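Galactan 1,3-beta-galactosidase (Phanerochaete chrysosporium, PDB 7BYV) probably releases galactose from the end of beta-1,3-galactan chains, as a family 43 exo-beta-1,3-galactanase that also carries a carbohydrate-binding module. Local coordinates at residues R83-F88 against R137-F142. The protein carries 1 engineered substitution. Sequence-based numbering, arbitrary orientation.
Sequences RPKVIF and RDESIF. With GAL (beta-D-galactopyranose), chain C; GAL (beta-D-galactopyranose), chain B.
Strand 83-88 runs nearly parallel to strand 139-142, their axes 13° apart and 6.7 Å at closest approach, with Arg83 beside Glu139 and Lys85 beside Ile141. Each is hydrogen-bonded to the next strand of its own sheet, Lys85 to Trp98 and Ser140 to Leu154, and the two edges meet through side chains. At the sugar end, Arg83 extends from CG to NE and crosses the Asp138 carboxylate at a slant, the guanidinium and carboxylate planes 61° apart. Its NE makes a long salt bridge to Asp138 OD2 (3.4 Å), while NH2 donates a fairly straight bond to O2 of the chain C galactose (3.1 Å). That O2 hydroxyl in turn donates a hydrogen bond to Asp138 OD2 at 2.8 Å, closing a triangle of arginine, aspartate and sugar; Ala189 N is a further donor to OD2. A leucine in place of Arg83 would probably leave Asp138 without its cationic mate and the sugar O2 without this donor. Behind this group Glu139 folds back, CG between the backbone N and carbonyl carbon (chi1 46°), and a further bend at chi2 brings OE2 to 2.7 Å from Arg83 O. Lys85 bends so that its CE passes 3.8 Å from Ser140 OG, its ammonium going to Ala23 O and, within the strand, to Pro84 O. Farther along, Ile141 presses CG1 on Lys85 CB (3.8 Å) and CG2 on Ile87 CD1 (3.6 Å), the isoleucines crossing at about a right angle. Such neighbouring innermost strands of successive four-stranded blades are characteristic of the five-bladed beta-propeller of family 43, whose central galactose-binding pocket Arg83 and Asp138 line together with Glu82 and Gln243.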
ATOM      1  N   ARG A  83       7.354  -9.152  -3.822  1.00 27.50           N
ATOM      2  CA  ARG A  83       5.928  -9.422  -3.940  1.00 27.49           C
ATOM      3  C   ARG A  83       5.623 -10.903  -3.779  1.00 26.08           C
ATOM      4  O   ARG A  83       5.209 -11.552  -4.742  1.00 31.39           O
ATOM      5  CB  ARG A  83       5.405  -8.921  -5.286  1.00 21.58           C
ATOM      6  CG  ARG A  83       5.930  -7.558  -5.642  1.00 24.99           C
ATOM      7  CD  ARG A  83       5.137  -6.849  -6.753  1.00 29.48           C
ATOM      8  NE  ARG A  83       5.547  -5.449  -6.852  1.00 27.43           N
ATOM      9  CZ  ARG A  83       4.890  -4.446  -6.268  1.00 28.83           C
ATOM     10  NH1 ARG A  83       3.783  -4.706  -5.580  1.00 23.34           N
ATOM     11  NH2 ARG A  83       5.325  -3.189  -6.379  1.00 24.10           N
ATOM     12  N   PRO A  84       5.820 -11.481  -2.598  1.00 29.88           N
ATOM     13  CA  PRO A  84       5.408 -12.873  -2.399  1.00 30.05           C
ATOM     14  C   PRO A  84       3.891 -12.996  -2.453  1.00 28.98           C
ATOM     15  O   PRO A  84       3.160 -12.190  -1.867  1.00 29.42           O
ATOM     16  CB  PRO A  84       5.961 -13.218  -1.010  1.00 32.10           C
ATOM     17  CG  PRO A  84       6.090 -11.914  -0.319  1.00 25.26           C
ATOM     18  CD  PRO A  84       6.435 -10.912  -1.384  1.00 31.52           C
ATOM     19  N   LYS A  85       3.425 -14.001  -3.184  1.00 29.25           N
ATOM     20  CA  LYS A  85       2.020 -14.360  -3.226  1.00 26.80           C
ATOM     21  C   LYS A  85       1.896 -15.818  -2.819  1.00 25.69           C
ATOM     22  O   LYS A  85       2.829 -16.605  -3.005  1.00 27.94           O
ATOM     23  CB  LYS A  85       1.429 -14.139  -4.612  1.00 21.13           C
ATOM     24  CG  LYS A  85       1.598 -12.735  -5.105  1.00 26.28           C
ATOM     25  CD  LYS A  85       0.662 -11.769  -4.396  1.00 24.91           C
ATOM     26  CE  LYS A  85       1.007 -10.335  -4.760  1.00 21.91           C
ATOM     27  NZ  LYS A  85       2.200  -9.889  -4.008  1.00 22.70           N
ATOM     28  N   VAL A  86       0.751 -16.169  -2.242  1.00 21.51           N
ATOM     29  CA  VAL A  86       0.549 -17.519  -1.733  1.00 28.02           C
ATOM     30  C   VAL A  86      -0.908 -17.900  -1.953  1.00 29.49           C
ATOM     31  O   VAL A  86      -1.811 -17.208  -1.471  1.00 24.28           O
ATOM     32  CB  VAL A  86       0.926 -17.652  -0.242  1.00 30.30           C
ATOM     33  CG1 VAL A  86       0.267 -18.877   0.358  1.00 32.61           C
ATOM     34  CG2 VAL A  86       2.429 -17.758  -0.075  1.00 26.71           C
ATOM     35  N   ILE A  87      -1.136 -18.985  -2.704  1.00 30.71           N
ATOM     36  CA  ILE A  87      -2.432 -19.642  -2.779  1.00 29.15           C
ATOM     37  C   ILE A  87      -2.265 -21.046  -2.222  1.00 34.83           C
ATOM     38  O   ILE A  87      -1.152 -21.573  -2.116  1.00 38.41           O
ATOM     39  CB  ILE A  87      -3.001 -19.707  -4.207  1.00 30.27           C
ATOM     40  CG1 ILE A  87      -1.948 -20.299  -5.145  1.00 31.35           C
ATOM     41  CG2 ILE A  87      -3.487 -18.337  -4.669  1.00 28.50           C
ATOM     42  CD1 ILE A  87      -2.419 -20.418  -6.544  1.00 26.38           C
ATOM     43  N   PHE A  88      -3.393 -21.660  -1.883  1.00 33.17           N
ATOM     44  CA  PHE A  88      -3.409 -23.006  -1.337  1.00 34.73           C
ATOM     45  C   PHE A  88      -3.831 -23.986  -2.421  1.00 35.86           C
ATOM     46  O   PHE A  88      -4.849 -23.777  -3.095  1.00 35.11           O
ATOM     47  CB  PHE A  88      -4.352 -23.094  -0.136  1.00 38.68           C
ATOM     48  CG  PHE A  88      -4.496 -24.484   0.424  1.00 40.09           C
ATOM     49  CD1 PHE A  88      -3.392 -25.165   0.917  1.00 38.62           C
ATOM     50  CD2 PHE A  88      -5.736 -25.113   0.442  1.00 38.91           C
ATOM     51  CE1 PHE A  88      -3.520 -26.437   1.443  1.00 45.08           C
ATOM     52  CE2 PHE A  88      -5.875 -26.398   0.953  1.00 37.95           C
ATOM     53  CZ  PHE A  88      -4.769 -27.063   1.454  1.00 40.27           C
ATOM     54  N   ARG A 137       9.006  -9.693 -14.047  1.00 21.27           N
ATOM     55  CA  ARG A 137       9.471  -8.852 -12.949  1.00 21.65           C
ATOM     56  C   ARG A 137       8.335  -8.741 -11.951  1.00 24.17           C
ATOM     57  O   ARG A 137       8.078  -9.707 -11.202  1.00 19.10           O
ATOM     58  CB  ARG A 137      10.007  -7.521 -13.487  1.00 22.05           C
ATOM     59  CG  ARG A 137      11.480  -7.571 -13.823  1.00 22.30           C
ATOM     60  CD  ARG A 137      11.879  -6.500 -14.822  1.00 25.84           C
ATOM     61  NE  ARG A 137      13.236  -6.721 -15.322  1.00 25.66           N
ATOM     62  CZ  ARG A 137      13.520  -7.228 -16.524  1.00 30.70           C
ATOM     63  NH1 ARG A 137      12.549  -7.563 -17.369  1.00 23.47           N
ATOM     64  NH2 ARG A 137      14.782  -7.413 -16.882  1.00 29.17           N
ATOM     65  N   ASP A 138       7.602  -7.620 -11.891  1.00 21.68           N
ATOM     66  CA  ASP A 138       6.468  -7.536 -10.971  1.00 18.04           C
ATOM     67  C   ASP A 138       5.420  -8.580 -11.341  1.00 25.58           C
ATOM     68  O   ASP A 138       5.043  -8.718 -12.510  1.00 23.89           O
ATOM     69  CB  ASP A 138       5.846  -6.137 -10.979  1.00 20.74           C
ATOM     70  CG  ASP A 138       6.611  -5.133 -10.091  1.00 28.47           C
ATOM     71  OD1 ASP A 138       7.735  -5.431  -9.631  1.00 31.22           O
ATOM     72  OD2 ASP A 138       6.094  -4.026  -9.860  1.00 28.77           O
ATOM     73  N   GLU A 139       4.976  -9.348 -10.350  1.00 25.03           N
ATOM     74  CA  GLU A 139       4.035 -10.420 -10.604  1.00 16.93           C
ATOM     75  C   GLU A 139       2.999 -10.466  -9.499  1.00 22.07           C
ATOM     76  O   GLU A 139       3.082  -9.743  -8.503  1.00 20.26           O
ATOM     77  CB  GLU A 139       4.724 -11.784 -10.738  1.00 20.16           C
ATOM     78  CG  GLU A 139       5.753 -12.090  -9.692  1.00 23.60           C
ATOM     79  CD  GLU A 139       5.175 -12.150  -8.291  1.00 25.72           C
ATOM     80  OE1 GLU A 139       4.142 -12.829  -8.096  1.00 23.77           O
ATOM     81  OE2 GLU A 139       5.751 -11.507  -7.387  1.00 25.96           O
ATOM     82  N   SER A 140       2.034 -11.364  -9.695  1.00 25.32           N
ATOM     83  CA  SER A 140       0.927 -11.645  -8.792  1.00 23.11           C
ATOM     84  C   SER A 140       0.315 -12.985  -9.196  1.00 23.93           C
ATOM     85  O   SER A 140       0.515 -13.467 -10.312  1.00 22.07           O
ATOM     86  CB  SER A 140      -0.132 -10.537  -8.829  1.00 22.97           C
ATOM     87  OG  SER A 140      -1.116 -10.761  -7.834  1.00 27.15           O
ATOM     88  N   ILE A 141      -0.429 -13.580  -8.270  1.00 24.54           N
ATOM     89  CA  ILE A 141      -1.099 -14.855  -8.493  1.00 22.07           C
ATOM     90  C   ILE A 141      -2.581 -14.635  -8.273  1.00 25.79           C
ATOM     91  O   ILE A 141      -2.985 -14.119  -7.226  1.00 34.37           O
ATOM     92  CB  ILE A 141      -0.581 -15.951  -7.545  1.00 24.28           C
ATOM     93  CG1 ILE A 141       0.927 -16.199  -7.730  1.00 26.50           C
ATOM     94  CG2 ILE A 141      -1.366 -17.200  -7.736  1.00 21.61           C
ATOM     95  CD1 ILE A 141       1.318 -16.700  -9.101  1.00 27.53           C
ATOM     96  N   PHE A 142      -3.389 -15.003  -9.254  1.00 20.88           N
ATOM     97  CA  PHE A 142      -4.829 -14.968  -9.092  1.00 22.13           C
ATOM     98  C   PHE A 142      -5.319 -16.394  -8.996  1.00 26.75           C
ATOM     99  O   PHE A 142      -4.967 -17.225  -9.838  1.00 28.31           O
ATOM    100  CB  PHE A 142      -5.534 -14.265 -10.249  1.00 25.68           C
ATOM    101  CG  PHE A 142      -7.032 -14.327 -10.157  1.00 23.65           C
ATOM    102  CD1 PHE A 142      -7.697 -13.680  -9.135  1.00 21.28           C
ATOM    103  CD2 PHE A 142      -7.771 -15.051 -11.080  1.00 27.26           C
ATOM    104  CE1 PHE A 142      -9.081 -13.740  -9.037  1.00 26.63           C
ATOM    105  CE2 PHE A 142      -9.169 -15.116 -10.991  1.00 26.86           C
ATOM    106  CZ  PHE A 142      -9.820 -14.457  -9.963  1.00 26.51           C
TER
HETATM  107  C1  GAL C   3       9.546  -1.105  -9.307  1.00 47.63           C
HETATM  108  C2  GAL C   3       8.739  -2.221  -8.508  1.00 36.95           C
HETATM  109  C3  GAL C   3       9.248  -2.426  -7.099  1.00 39.42           C
HETATM  110  C4  GAL C   3      10.787  -2.482  -7.115  1.00 44.08           C
HETATM  111  C5  GAL C   3      11.339  -1.078  -7.525  1.00 48.46           C
HETATM  112  C6  GAL C   3      12.793  -1.026  -8.092  1.00 49.27           C
HETATM  113  O2  GAL C   3       7.358  -1.976  -8.410  1.00 36.33           O
HETATM  114  O3  GAL C   3       8.753  -3.669  -6.598  1.00 40.00           O
HETATM  115  O4  GAL C   3      11.255  -3.527  -8.009  1.00 41.75           O
HETATM  116  O5  GAL C   3      10.464  -0.330  -8.470  1.00 52.18           O
HETATM  117  O6  GAL C   3      13.134   0.290  -8.561  1.00 49.00           O
HETATM  118  C1  GAL B   2      11.157  -0.257 -14.171  1.00 51.42           C
HETATM  119  C2  GAL B   2      10.177  -0.284 -12.963  1.00 46.45           C
HETATM  120  C3  GAL B   2      10.881  -0.789 -11.649  1.00 46.12           C
HETATM  121  C4  GAL B   2      11.677  -2.124 -11.866  1.00 53.38           C
HETATM  122  C5  GAL B   2      12.540  -2.038 -13.133  1.00 54.54           C
HETATM  123  C6  GAL B   2      13.205  -3.387 -13.564  1.00 45.45           C
HETATM  124  O2  GAL B   2       9.580   1.001 -12.712  1.00 35.59           O
HETATM  125  O3  GAL B   2       9.937  -1.044 -10.624  1.00 41.11           O
HETATM  126  O4  GAL B   2      10.794  -3.282 -11.927  1.00 55.12           O
HETATM  127  O5  GAL B   2      11.766  -1.568 -14.294  1.00 60.02           O
HETATM  128  O6  GAL B   2      14.170  -3.213 -14.641  1.00 45.40           O